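Local coordinates for adenosine monophosphate-protein transferase (Thermoplasma acidophilum, PDB 1RLH) that is of unestablished function but probably binds an adenosine-containing nucleotide, at residues Ala27-Ile37 against Val117-Leu128; Pro52-Phe60 against Tyr71-Cys82. All blocks are in the same frame, centred on the assembly; numbering follows the deposited sequence.

Contact 1: residues Ala27-Ile37 against Val117-Leu128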
loop_
_atom_site.group_PDB
_atom_site.type_symbol
_atom_site.label_atom_id
_atom_site.label_comp_id
_atom_site.label_asym_id
_atom_site.label_seq_id
_atom_site.Cartn_x
_atom_site.Cartn_y
_atom_site.Cartn_z
ATOM N N ALA A 27 -3.347 -3.175 13.334
ATOM C CA ALA A 27 -3.548 -3.479 11.924
ATOM C C ALA A 27 -2.248 -3.870 11.230
ATOM O O ALA A 27 -1.163 -3.464 11.637
ATOM C CB ALA A 27 -4.169 -2.288 11.211
ATOM N N ASN A 28 -2.378 -4.679 10.185
ATOM C CA ASN A 28 -1.239 -5.110 9.391
ATOM C C ASN A 28 -1.434 -4.436 8.048
ATOM O O ASN A 28 -2.549 -4.388 7.532
ATOM C CB ASN A 28 -1.239 -6.628 9.212
ATOM C CG ASN A 28 -1.092 -7.363 10.526
ATOM O OD1 ASN A 28 -2.079 -7.677 11.194
ATOM N ND2 ASN A 28 0.144 -7.621 10.912
ATOM N N ILE A 29 -0.353 -3.920 7.481
ATOM C CA ILE A 29 -0.446 -3.231 6.210
ATOM C C ILE A 29 0.353 -3.902 5.106
ATOM O O ILE A 29 1.403 -4.499 5.351
ATOM C CB ILE A 29 0.034 -1.762 6.355
ATOM C CG1 ILE A 29 -0.358 -0.949 5.119
ATOM C CG2 ILE A 29 1.554 -1.717 6.559
ATOM C CD1 ILE A 29 -0.105 0.551 5.298
ATOM N N ILE A 30 -0.182 -3.822 3.895
ATOM C CA ILE A 30 0.482 -4.347 2.712
ATOM C C ILE A 30 0.456 -3.212 1.694
ATOM O O ILE A 30 -0.602 -2.655 1.401
ATOM C CB ILE A 30 -0.259 -5.548 2.091
ATOM C CG1 ILE A 30 -0.342 -6.704 3.091
ATOM C CG2 ILE A 30 0.479 -5.998 0.827
ATOM C CD1 ILE A 30 -1.295 -7.804 2.663
ATOM N N VAL A 31 1.625 -2.853 1.179
ATOM C CA VAL A 31 1.717 -1.800 0.176
ATOM C C VAL A 31 2.380 -2.442 -1.031
ATOM O O VAL A 31 3.409 -3.098 -0.902
ATOM C CB VAL A 31 2.574 -0.607 0.655
ATOM C CG1 VAL A 31 2.576 0.480 -0.413
ATOM C CG2 VAL A 31 2.013 -0.052 1.972
ATOM N N GLY A 32 1.785 -2.273 -2.202
ATOM C CA GLY A 32 2.374 -2.886 -3.379
ATOM C C GLY A 32 2.103 -2.169 -4.680
ATOM O O GLY A 32 1.501 -1.094 -4.707
ATOM N N TYR A 33 2.569 -2.789 -5.759
ATOM C CA TYR A 33 2.426 -2.275 -7.118
ATOM C C TYR A 33 1.622 -3.304 -7.914
ATOM O O TYR A 33 2.024 -4.461 -7.996
ATOM C CB TYR A 33 3.819 -2.114 -7.741
ATOM C CG TYR A 33 3.814 -1.790 -9.218
ATOM C CD1 TYR A 33 3.406 -0.538 -9.678
ATOM C CD2 TYR A 33 4.193 -2.748 -10.158
ATOM C CE1 TYR A 33 3.373 -0.249 -11.041
ATOM C CE2 TYR A 33 4.163 -2.471 -11.518
ATOM C CZ TYR A 33 3.753 -1.222 -11.952
ATOM O OH TYR A 33 3.722 -0.950 -13.298
ATOM N N SER A 34 0.494 -2.895 -8.492
ATOM C CA SER A 34 -0.335 -3.820 -9.262
ATOM C C SER A 34 0.183 -4.023 -10.687
ATOM O O SER A 34 0.797 -3.126 -11.267
ATOM C CB SER A 34 -1.782 -3.315 -9.309
ATOM O OG SER A 34 -1.836 -1.990 -9.810
ATOM N N HIS A 35 -0.062 -5.210 -11.240
ATOM C CA HIS A 35 0.361 -5.547 -12.601
ATOM C C HIS A 35 -0.857 -5.630 -13.514
ATOM O O HIS A 35 -1.677 -6.541 -13.378
ATOM C CB HIS A 35 1.070 -6.906 -12.636
ATOM C CG HIS A 35 2.300 -6.980 -11.787
ATOM N ND1 HIS A 35 2.888 -8.178 -11.441
ATOM C CD2 HIS A 35 3.055 -6.011 -11.216
ATOM C CE1 HIS A 35 3.951 -7.944 -10.692
ATOM N NE2 HIS A 35 4.076 -6.638 -10.541
ATOM N N PHE A 36 -0.960 -4.686 -14.443
ATOM C CA PHE A 36 -2.059 -4.638 -15.402
ATOM C C PHE A 36 -3.459 -4.667 -14.793
ATOM O O PHE A 36 -4.427 -5.021 -15.471
ATOM C CB PHE A 36 -1.920 -5.775 -16.419
ATOM C CG PHE A 36 -0.677 -5.685 -17.253
ATOM C CD1 PHE A 36 0.377 -6.569 -17.056
ATOM C CD2 PHE A 36 -0.548 -4.697 -18.221
ATOM C CE1 PHE A 36 1.547 -6.468 -17.811
ATOM C CE2 PHE A 36 0.615 -4.587 -18.980
ATOM C CZ PHE A 36 1.665 -5.472 -18.775
ATOM N N ILE A 37 -3.568 -4.300 -13.520
ATOM C CA ILE A 37 -4.863 -4.262 -12.847
ATOM C C ILE A 37 -5.482 -2.892 -13.112
ATOM O O ILE A 37 -4.798 -1.870 -13.025
ATOM C CB ILE A 37 -4.720 -4.453 -11.322
ATOM C CG1 ILE A 37 -4.147 -5.840 -11.023
ATOM C CG2 ILE A 37 -6.068 -4.264 -10.640
ATOM C CD1 ILE A 37 -4.970 -6.982 -11.584
ATOM N N VAL A 117 -0.660 -10.943 -8.581
ATOM C CA VAL A 117 -1.109 -9.853 -9.439
ATOM C C VAL A 117 -0.339 -8.559 -9.192
ATOM O O VAL A 117 -0.751 -7.489 -9.642
ATOM C CB VAL A 117 -2.611 -9.574 -9.227
ATOM C CG1 VAL A 117 -3.434 -10.784 -9.660
ATOM C CG2 VAL A 117 -2.874 -9.250 -7.763
ATOM N N GLY A 118 0.775 -8.651 -8.473
ATOM C CA GLY A 118 1.552 -7.454 -8.206
ATOM C C GLY A 118 2.865 -7.697 -7.498
ATOM O O GLY A 118 3.260 -8.838 -7.254
ATOM N N SER A 119 3.546 -6.604 -7.174
ATOM C CA SER A 119 4.823 -6.655 -6.485
ATOM C C SER A 119 4.610 -6.062 -5.102
ATOM O O SER A 119 3.784 -5.172 -4.934
ATOM C CB SER A 119 5.862 -5.843 -7.257
ATOM O OG SER A 119 6.054 -6.401 -8.544
ATOM N N ILE A 120 5.345 -6.553 -4.110
ATOM C CA ILE A 120 5.179 -6.063 -2.745
ATOM C C ILE A 120 6.243 -5.040 -2.348
ATOM O O ILE A 120 7.433 -5.275 -2.545
ATOM C CB ILE A 120 5.221 -7.243 -1.732
ATOM C CG1 ILE A 120 4.169 -8.297 -2.107
ATOM C CG2 ILE A 120 4.988 -6.728 -0.309
ATOM C CD1 ILE A 120 2.752 -7.766 -2.226
ATOM N N PHE A 121 5.806 -3.908 -1.796
ATOM C CA PHE A 121 6.720 -2.861 -1.335
ATOM C C PHE A 121 6.919 -3.029 0.170
ATOM O O PHE A 121 8.023 -2.855 0.686
ATOM C CB PHE A 121 6.143 -1.467 -1.601
ATOM C CG PHE A 121 6.149 -1.065 -3.052
ATOM C CD1 PHE A 121 5.031 -0.463 -3.621
ATOM C CD2 PHE A 121 7.276 -1.262 -3.843
ATOM C CE1 PHE A 121 5.035 -0.062 -4.958
ATOM C CE2 PHE A 121 7.290 -0.863 -5.180
ATOM C CZ PHE A 121 6.169 -0.263 -5.736
ATOM N N ALA A 122 5.832 -3.363 0.862
ATOM C CA ALA A 122 5.863 -3.568 2.309
ATOM C C ALA A 122 4.757 -4.520 2.757
ATOM O O ALA A 122 3.714 -4.619 2.127
ATOM C CB ALA A 122 5.712 -2.240 3.036
ATOM N N ALA A 123 5.010 -5.210 3.860
ATOM C CA ALA A 123 4.067 -6.157 4.445
ATOM C C ALA A 123 4.541 -6.194 5.887
ATOM O O ALA A 123 5.499 -6.894 6.211
ATOM C CB ALA A 123 4.220 -7.522 3.782
ATOM N N THR A 124 3.878 -5.438 6.757
ATOM C CA THR A 124 4.347 -5.358 8.133
ATOM C C THR A 124 3.316 -4.766 9.084
ATOM O O THR A 124 2.278 -4.267 8.662
ATOM C CB THR A 124 5.611 -4.456 8.182
ATOM O OG1 THR A 124 6.141 -4.409 9.509
ATOM C CG2 THR A 124 5.256 -3.027 7.737
ATOM N N ALA A 125 3.632 -4.826 10.373
ATOM C CA ALA A 125 2.783 -4.263 11.412
ATOM C C ALA A 125 3.562 -3.107 12.035
ATOM O O ALA A 125 3.019 -2.326 12.818
ATOM C CB ALA A 125 2.468 -5.319 12.468
ATOM N N ASN A 126 4.837 -3.002 11.668
ATOM C CA ASN A 126 5.728 -1.956 12.178
ATOM C C ASN A 126 5.433 -0.583 11.595
ATOM O O ASN A 126 4.801 -0.465 10.539
ATOM C CB ASN A 126 7.185 -2.262 11.816
ATOM C CG ASN A 126 7.689 -3.551 12.406
ATOM O OD1 ASN A 126 8.529 -4.224 11.806
ATOM N ND2 ASN A 126 7.203 -3.898 13.590
ATOM N N PRO A 127 5.895 0.479 12.276
ATOM C CA PRO A 127 5.672 1.831 11.764
ATOM C C PRO A 127 6.312 1.783 10.382
ATOM O O PRO A 127 7.370 1.171 10.208
ATOM C CB PRO A 127 6.454 2.695 12.742
ATOM C CG PRO A 127 6.265 1.959 14.029
ATOM C CD PRO A 127 6.506 0.522 13.618
ATOM N N LEU A 128 5.686 2.424 9.406
ATOM C CA LEU A 128 6.195 2.354 8.045
ATOM C C LEU A 128 6.221 3.675 7.299
ATOM O O LEU A 128 5.268 4.450 7.346
ATOM C CB LEU A 128 5.342 1.353 7.267
ATOM C CG LEU A 128 5.612 1.150 5.779
ATOM C CD1 LEU A 128 6.926 0.412 5.600
ATOM C CD2 LEU A 128 4.462 0.369 5.164
HETATM O O HOH W 1 0.318 -2.416 13.690
#

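Contact 2: residues Pro52-Phe60 against Tyr71-Cys82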
loop_
_atom_site.group_PDB
_atom_site.type_symbol
_atom_site.label_atom_id
_atom_site.label_comp_id
_atom_site.label_asym_id
_atom_site.label_seq_id
_atom_site.Cartn_x
_atom_site.Cartn_y
_atom_site.Cartn_z
ATOM N N PRO A 52 -11.973 -13.289 5.447
ATOM C CA PRO A 52 -13.258 -13.525 6.112
ATOM C C PRO A 52 -13.100 -13.583 7.621
ATOM O O PRO A 52 -12.130 -14.144 8.128
ATOM C CB PRO A 52 -13.704 -14.871 5.545
ATOM C CG PRO A 52 -13.088 -14.890 4.199
ATOM C CD PRO A 52 -11.700 -14.375 4.494
ATOM N N GLY A 53 -14.056 -13.004 8.335
ATOM C CA GLY A 53 -13.988 -13.017 9.782
ATOM C C GLY A 53 -13.131 -11.900 10.338
ATOM O O GLY A 53 -13.131 -11.656 11.546
ATOM N N SER A 54 -12.399 -11.219 9.461
ATOM C CA SER A 54 -11.540 -10.121 9.885
ATOM C C SER A 54 -12.041 -8.799 9.318
ATOM O O SER A 54 -12.949 -8.771 8.486
ATOM C CB SER A 54 -10.105 -10.355 9.416
ATOM O OG SER A 54 -9.992 -10.151 8.019
ATOM N N LYS A 55 -11.454 -7.705 9.786
ATOM C CA LYS A 55 -11.818 -6.377 9.314
ATOM C C LYS A 55 -10.702 -5.939 8.379
ATOM O O LYS A 55 -9.524 -6.135 8.679
ATOM C CB LYS A 55 -11.938 -5.404 10.489
ATOM C CG LYS A 55 -13.045 -5.756 11.472
ATOM C CD LYS A 55 -14.409 -5.726 10.798
ATOM C CE LYS A 55 -15.522 -6.077 11.777
ATOM N NZ LYS A 55 -16.862 -6.041 11.125
ATOM N N TYR A 56 -11.063 -5.349 7.246
ATOM C CA TYR A 56 -10.044 -4.933 6.294
ATOM C C TYR A 56 -10.469 -3.753 5.441
ATOM O O TYR A 56 -11.634 -3.353 5.426
ATOM C CB TYR A 56 -9.688 -6.107 5.376
ATOM C CG TYR A 56 -10.681 -6.330 4.254
ATOM C CD1 TYR A 56 -10.430 -5.851 2.966
ATOM C CD2 TYR A 56 -11.889 -6.994 4.486
ATOM C CE1 TYR A 56 -11.357 -6.025 1.935
ATOM C CE2 TYR A 56 -12.822 -7.172 3.460
ATOM C CZ TYR A 56 -12.549 -6.686 2.190
ATOM O OH TYR A 56 -13.469 -6.864 1.178
ATOM N N GLY A 57 -9.495 -3.210 4.727
ATOM C CA GLY A 57 -9.737 -2.097 3.839
ATOM C C GLY A 57 -8.728 -2.210 2.714
ATOM O O GLY A 57 -7.645 -2.769 2.910
ATOM N N ILE A 58 -9.084 -1.711 1.537
ATOM C CA ILE A 58 -8.187 -1.739 0.391
ATOM C C ILE A 58 -8.266 -0.411 -0.346
ATOM O O ILE A 58 -9.354 0.111 -0.577
ATOM C CB ILE A 58 -8.565 -2.831 -0.631
ATOM C CG1 ILE A 58 -8.668 -4.194 0.047
ATOM C CG2 ILE A 58 -7.513 -2.878 -1.739
ATOM C CD1 ILE A 58 -9.163 -5.292 -0.880
ATOM N N GLY A 59 -7.103 0.119 -0.712
ATOM C CA GLY A 59 -7.029 1.365 -1.455
ATOM C C GLY A 59 -6.244 1.086 -2.724
ATOM O O GLY A 59 -5.279 0.326 -2.692
ATOM N N PHE A 60 -6.651 1.690 -3.838
ATOM C CA PHE A 60 -5.981 1.469 -5.122
ATOM C C PHE A 60 -5.855 2.785 -5.888
ATOM O O PHE A 60 -6.832 3.511 -6.050
ATOM C CB PHE A 60 -6.781 0.455 -5.952
ATOM C CG PHE A 60 -6.244 0.243 -7.345
ATOM C CD1 PHE A 60 -4.997 -0.341 -7.547
ATOM C CD2 PHE A 60 -6.985 0.640 -8.455
ATOM C CE1 PHE A 60 -4.493 -0.528 -8.840
ATOM C CE2 PHE A 60 -6.493 0.460 -9.749
ATOM C CZ PHE A 60 -5.244 -0.125 -9.942
ATOM N N TYR A 71 -11.547 2.047 -3.651
ATOM C CA TYR A 71 -11.490 1.344 -2.377
ATOM C C TYR A 71 -12.581 0.305 -2.175
ATOM O O TYR A 71 -13.572 0.268 -2.900
ATOM C CB TYR A 71 -11.542 2.363 -1.233
ATOM C CG TYR A 71 -12.862 3.102 -1.140
ATOM C CD1 TYR A 71 -13.950 2.545 -0.466
ATOM C CD2 TYR A 71 -13.035 4.340 -1.758
ATOM C CE1 TYR A 71 -15.183 3.205 -0.413
ATOM C CE2 TYR A 71 -14.262 5.005 -1.710
ATOM C CZ TYR A 71 -15.327 4.432 -1.038
ATOM O OH TYR A 71 -16.540 5.084 -0.989
ATOM N N ASP A 72 -12.373 -0.535 -1.168
ATOM C CA ASP A 72 -13.307 -1.589 -0.789
ATOM C C ASP A 72 -12.926 -1.975 0.636
ATOM O O ASP A 72 -11.854 -1.605 1.117
ATOM C CB ASP A 72 -13.176 -2.807 -1.711
ATOM C CG ASP A 72 -14.181 -2.794 -2.858
ATOM O OD1 ASP A 72 -15.398 -2.726 -2.588
ATOM O OD2 ASP A 72 -13.757 -2.864 -4.034
ATOM N N GLY A 73 -13.798 -2.713 1.312
ATOM C CA GLY A 73 -13.510 -3.117 2.675
ATOM C C GLY A 73 -14.771 -3.270 3.499
ATOM O O GLY A 73 -15.872 -3.045 2.997
ATOM N N ASN A 74 -14.614 -3.652 4.763
ATOM C CA ASN A 74 -15.759 -3.836 5.649
ATOM C C ASN A 74 -15.572 -3.089 6.965
ATOM O O ASN A 74 -16.266 -3.353 7.944
ATOM C CB ASN A 74 -15.973 -5.324 5.936
ATOM C CG ASN A 74 -14.787 -5.961 6.633
ATOM O OD1 ASN A 74 -13.875 -5.269 7.096
ATOM N ND2 ASN A 74 -14.794 -7.286 6.719
ATOM N N ASP A 75 -14.621 -2.162 6.983
ATOM C CA ASP A 75 -14.341 -1.372 8.173
ATOM C C ASP A 75 -14.035 0.053 7.736
ATOM O O ASP A 75 -13.064 0.297 7.019
ATOM C CB ASP A 75 -13.151 -1.967 8.933
ATOM C CG ASP A 75 -12.837 -1.217 10.211
ATOM O OD1 ASP A 75 -12.310 -0.089 10.134
ATOM O OD2 ASP A 75 -13.122 -1.756 11.299
ATOM N N ASP A 76 -14.871 0.992 8.167
ATOM C CA ASP A 76 -14.707 2.392 7.801
ATOM C C ASP A 76 -13.360 2.995 8.176
ATOM O O ASP A 76 -12.768 3.726 7.384
ATOM C CB ASP A 76 -15.833 3.234 8.407
ATOM C CG ASP A 76 -17.167 2.980 7.735
ATOM O OD1 ASP A 76 -17.217 3.017 6.489
ATOM O OD2 ASP A 76 -18.166 2.748 8.448
ATOM N N ASP A 77 -12.879 2.695 9.378
ATOM C CA ASP A 77 -11.599 3.230 9.822
ATOM C C ASP A 77 -10.442 2.719 8.972
ATOM O O ASP A 77 -9.532 3.478 8.639
ATOM C CB ASP A 77 -11.347 2.877 11.291
ATOM C CG ASP A 77 -12.394 3.461 12.218
ATOM O OD1 ASP A 77 -12.676 4.674 12.110
ATOM O OD2 ASP A 77 -12.932 2.708 13.056
ATOM N N LEU A 78 -10.471 1.436 8.624
ATOM C CA LEU A 78 -9.407 0.858 7.806
ATOM C C LEU A 78 -9.482 1.374 6.373
ATOM O O LEU A 78 -8.454 1.654 5.748
ATOM C CB LEU A 78 -9.489 -0.669 7.816
ATOM C CG LEU A 78 -9.313 -1.336 9.183
ATOM C CD1 LEU A 78 -9.277 -2.848 9.011
ATOM C CD2 LEU A 78 -8.029 -0.850 9.832
ATOM N N VAL A 79 -10.697 1.492 5.849
ATOM C CA VAL A 79 -10.879 1.992 4.496
ATOM C C VAL A 79 -10.376 3.431 4.401
ATOM O O VAL A 79 -9.672 3.780 3.458
ATOM C CB VAL A 79 -12.367 1.944 4.067
ATOM C CG1 VAL A 79 -12.549 2.672 2.742
ATOM C CG2 VAL A 79 -12.825 0.498 3.930
ATOM N N LYS A 80 -10.727 4.259 5.381
ATOM C CA LYS A 80 -10.296 5.654 5.384
ATOM C C LYS A 80 -8.779 5.765 5.471
ATOM O O LYS A 80 -8.179 6.647 4.866
ATOM C CB LYS A 80 -10.931 6.416 6.552
ATOM C CG LYS A 80 -12.430 6.611 6.408
ATOM C CD LYS A 80 -13.013 7.349 7.601
ATOM C CE LYS A 80 -14.526 7.400 7.513
ATOM N NZ LYS A 80 -14.971 7.967 6.213
ATOM N N ALA A 81 -8.162 4.870 6.235
ATOM C CA ALA A 81 -6.712 4.881 6.371
ATOM C C ALA A 81 -6.075 4.496 5.036
ATOM O O ALA A 81 -5.059 5.070 4.647
ATOM C CB ALA A 81 -6.274 3.916 7.468
ATOM N N CYS A 82 -6.669 3.528 4.337
ATOM C CA CYS A 82 -6.145 3.097 3.035
ATOM C C CYS A 82 -6.228 4.226 2.019
ATOM O O CYS A 82 -5.316 4.428 1.219
ATOM C CB CYS A 82 -6.920 1.890 2.499
ATOM S SG CYS A 82 -6.555 0.338 3.333
#

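Contact 1: residues Ala27-Ile37 against Val117-Leu128
An antiparallel strand pair with a classic beta bulge joins strand 28-34 to the edge strand 118-124, and V31 sits at the irregularity. Its O takes two bonds, from F121 N at 2.7 Å and from A122 N at 3.0 Å, because F121 and A122 both face this one residue; beyond it the register moves by one, to G32 opposite I120. On one side of the bulge I29 and T124 exchange backbone bonds, on the other Y33 and S119 do the same, and H35 N adds a last rung to V117 O. The H35 ring lies flat over G118, whose CA stands 3.4 Å from the ring centroid, 5° off the normal, in a CH-pi contact. With CG swung beside its own backbone N (chi1 -60°), the imidazole lies along the partner strand from G118 toward S119, and NE2 meets S119 OG at the ring edge in a 2.8 Å hydrogen bond. The F121 ring lies alongside the G32 backbone, and F121 CZ is 3.6 Å from Y33 CB; the V31 and F121 side chains cross at about a right angle, CG1 of V31 touching CD1 of F121. L128 CD2 touches both I29 CG2, 3.8 Å away, and V31 CG2, on the same face of the sheet. At the far end a water donates to both A27 O and A125 O, bridging the strands where their direct ladder has stopped. Strand 94-100 takes the other edge of 28-34, helix 104-115 packs V111 against I30 and I120, and strand 139-146 of the three-stranded sheet meets F121 and L128 through V144.

Contact 2: residues Pro52-Phe60 against Tyr71-Cys82
Y71, in the second strand of the hairpin, brings its CB to 3.2 Å from I58 O, and D72 then exchanges two backbone bonds with I58, the shorter being I58 N to D72 O at 2.8 Å. G73 comes next, opposite G57. Its CA lies over one face of the Y56 ring, 3.9 Å from the centroid and offset toward the rim, a CH-pi contact; a CB on G73 would run into Y56 O and G57 CA. The ring gets there because Y56 CG stands between its own backbone N and carbonyl carbon (chi1 80°). Cut back to an alanine, this side chain would probably leave the G73 CA without its ring cover and N44 without the phenol OH it bonds. N74 ends the ladder with its side chain acting as a further peptide: OD1 accepts from Y56 N at 2.8 Å, ND2 gives to S54 O at 3.0 Å, the acceptor lying close to the N74 amide plane, and the backbone N donates to Y56 O. At D75, the N-cap, OD1 accepts from L78 N at 2.8 Å as helix 76-89 begins. L78 lays CD1 against K55 O, V79 brings CG2 to G57 CA, and C82 SG rests 3.3 Å from G57 O, so the helix comes down close on a glycine. Gripped at both ends, the N74 amide is held against rotation; its two bonds continue the strand pattern past the last paired residue, and the carboxylate of D75 caps the helix that follows at once.

Both contacts belong to the same five-stranded antiparallel sheet and lie at its two outer edges: contact 1 brings in 118-124, contact 2 brings in 69-73, with strand 94-100 running between 28-34 and 55-61. Each is partly buried, but the centre of contact 1 lies about 4 Å, and that of contact 2 about 12 Å, from the centre of the chain; the two centres are 14 Å apart. Contact 1 joins strands far apart in sequence and adds aliphatic packing to its ladder; contact 2 is a local hairpin running into a helix, where the N74 amide and the D75 N-cap supply polar links and the helix packs on G57. They meet where F60 CE1 packs 3.2 Å from S34 OG.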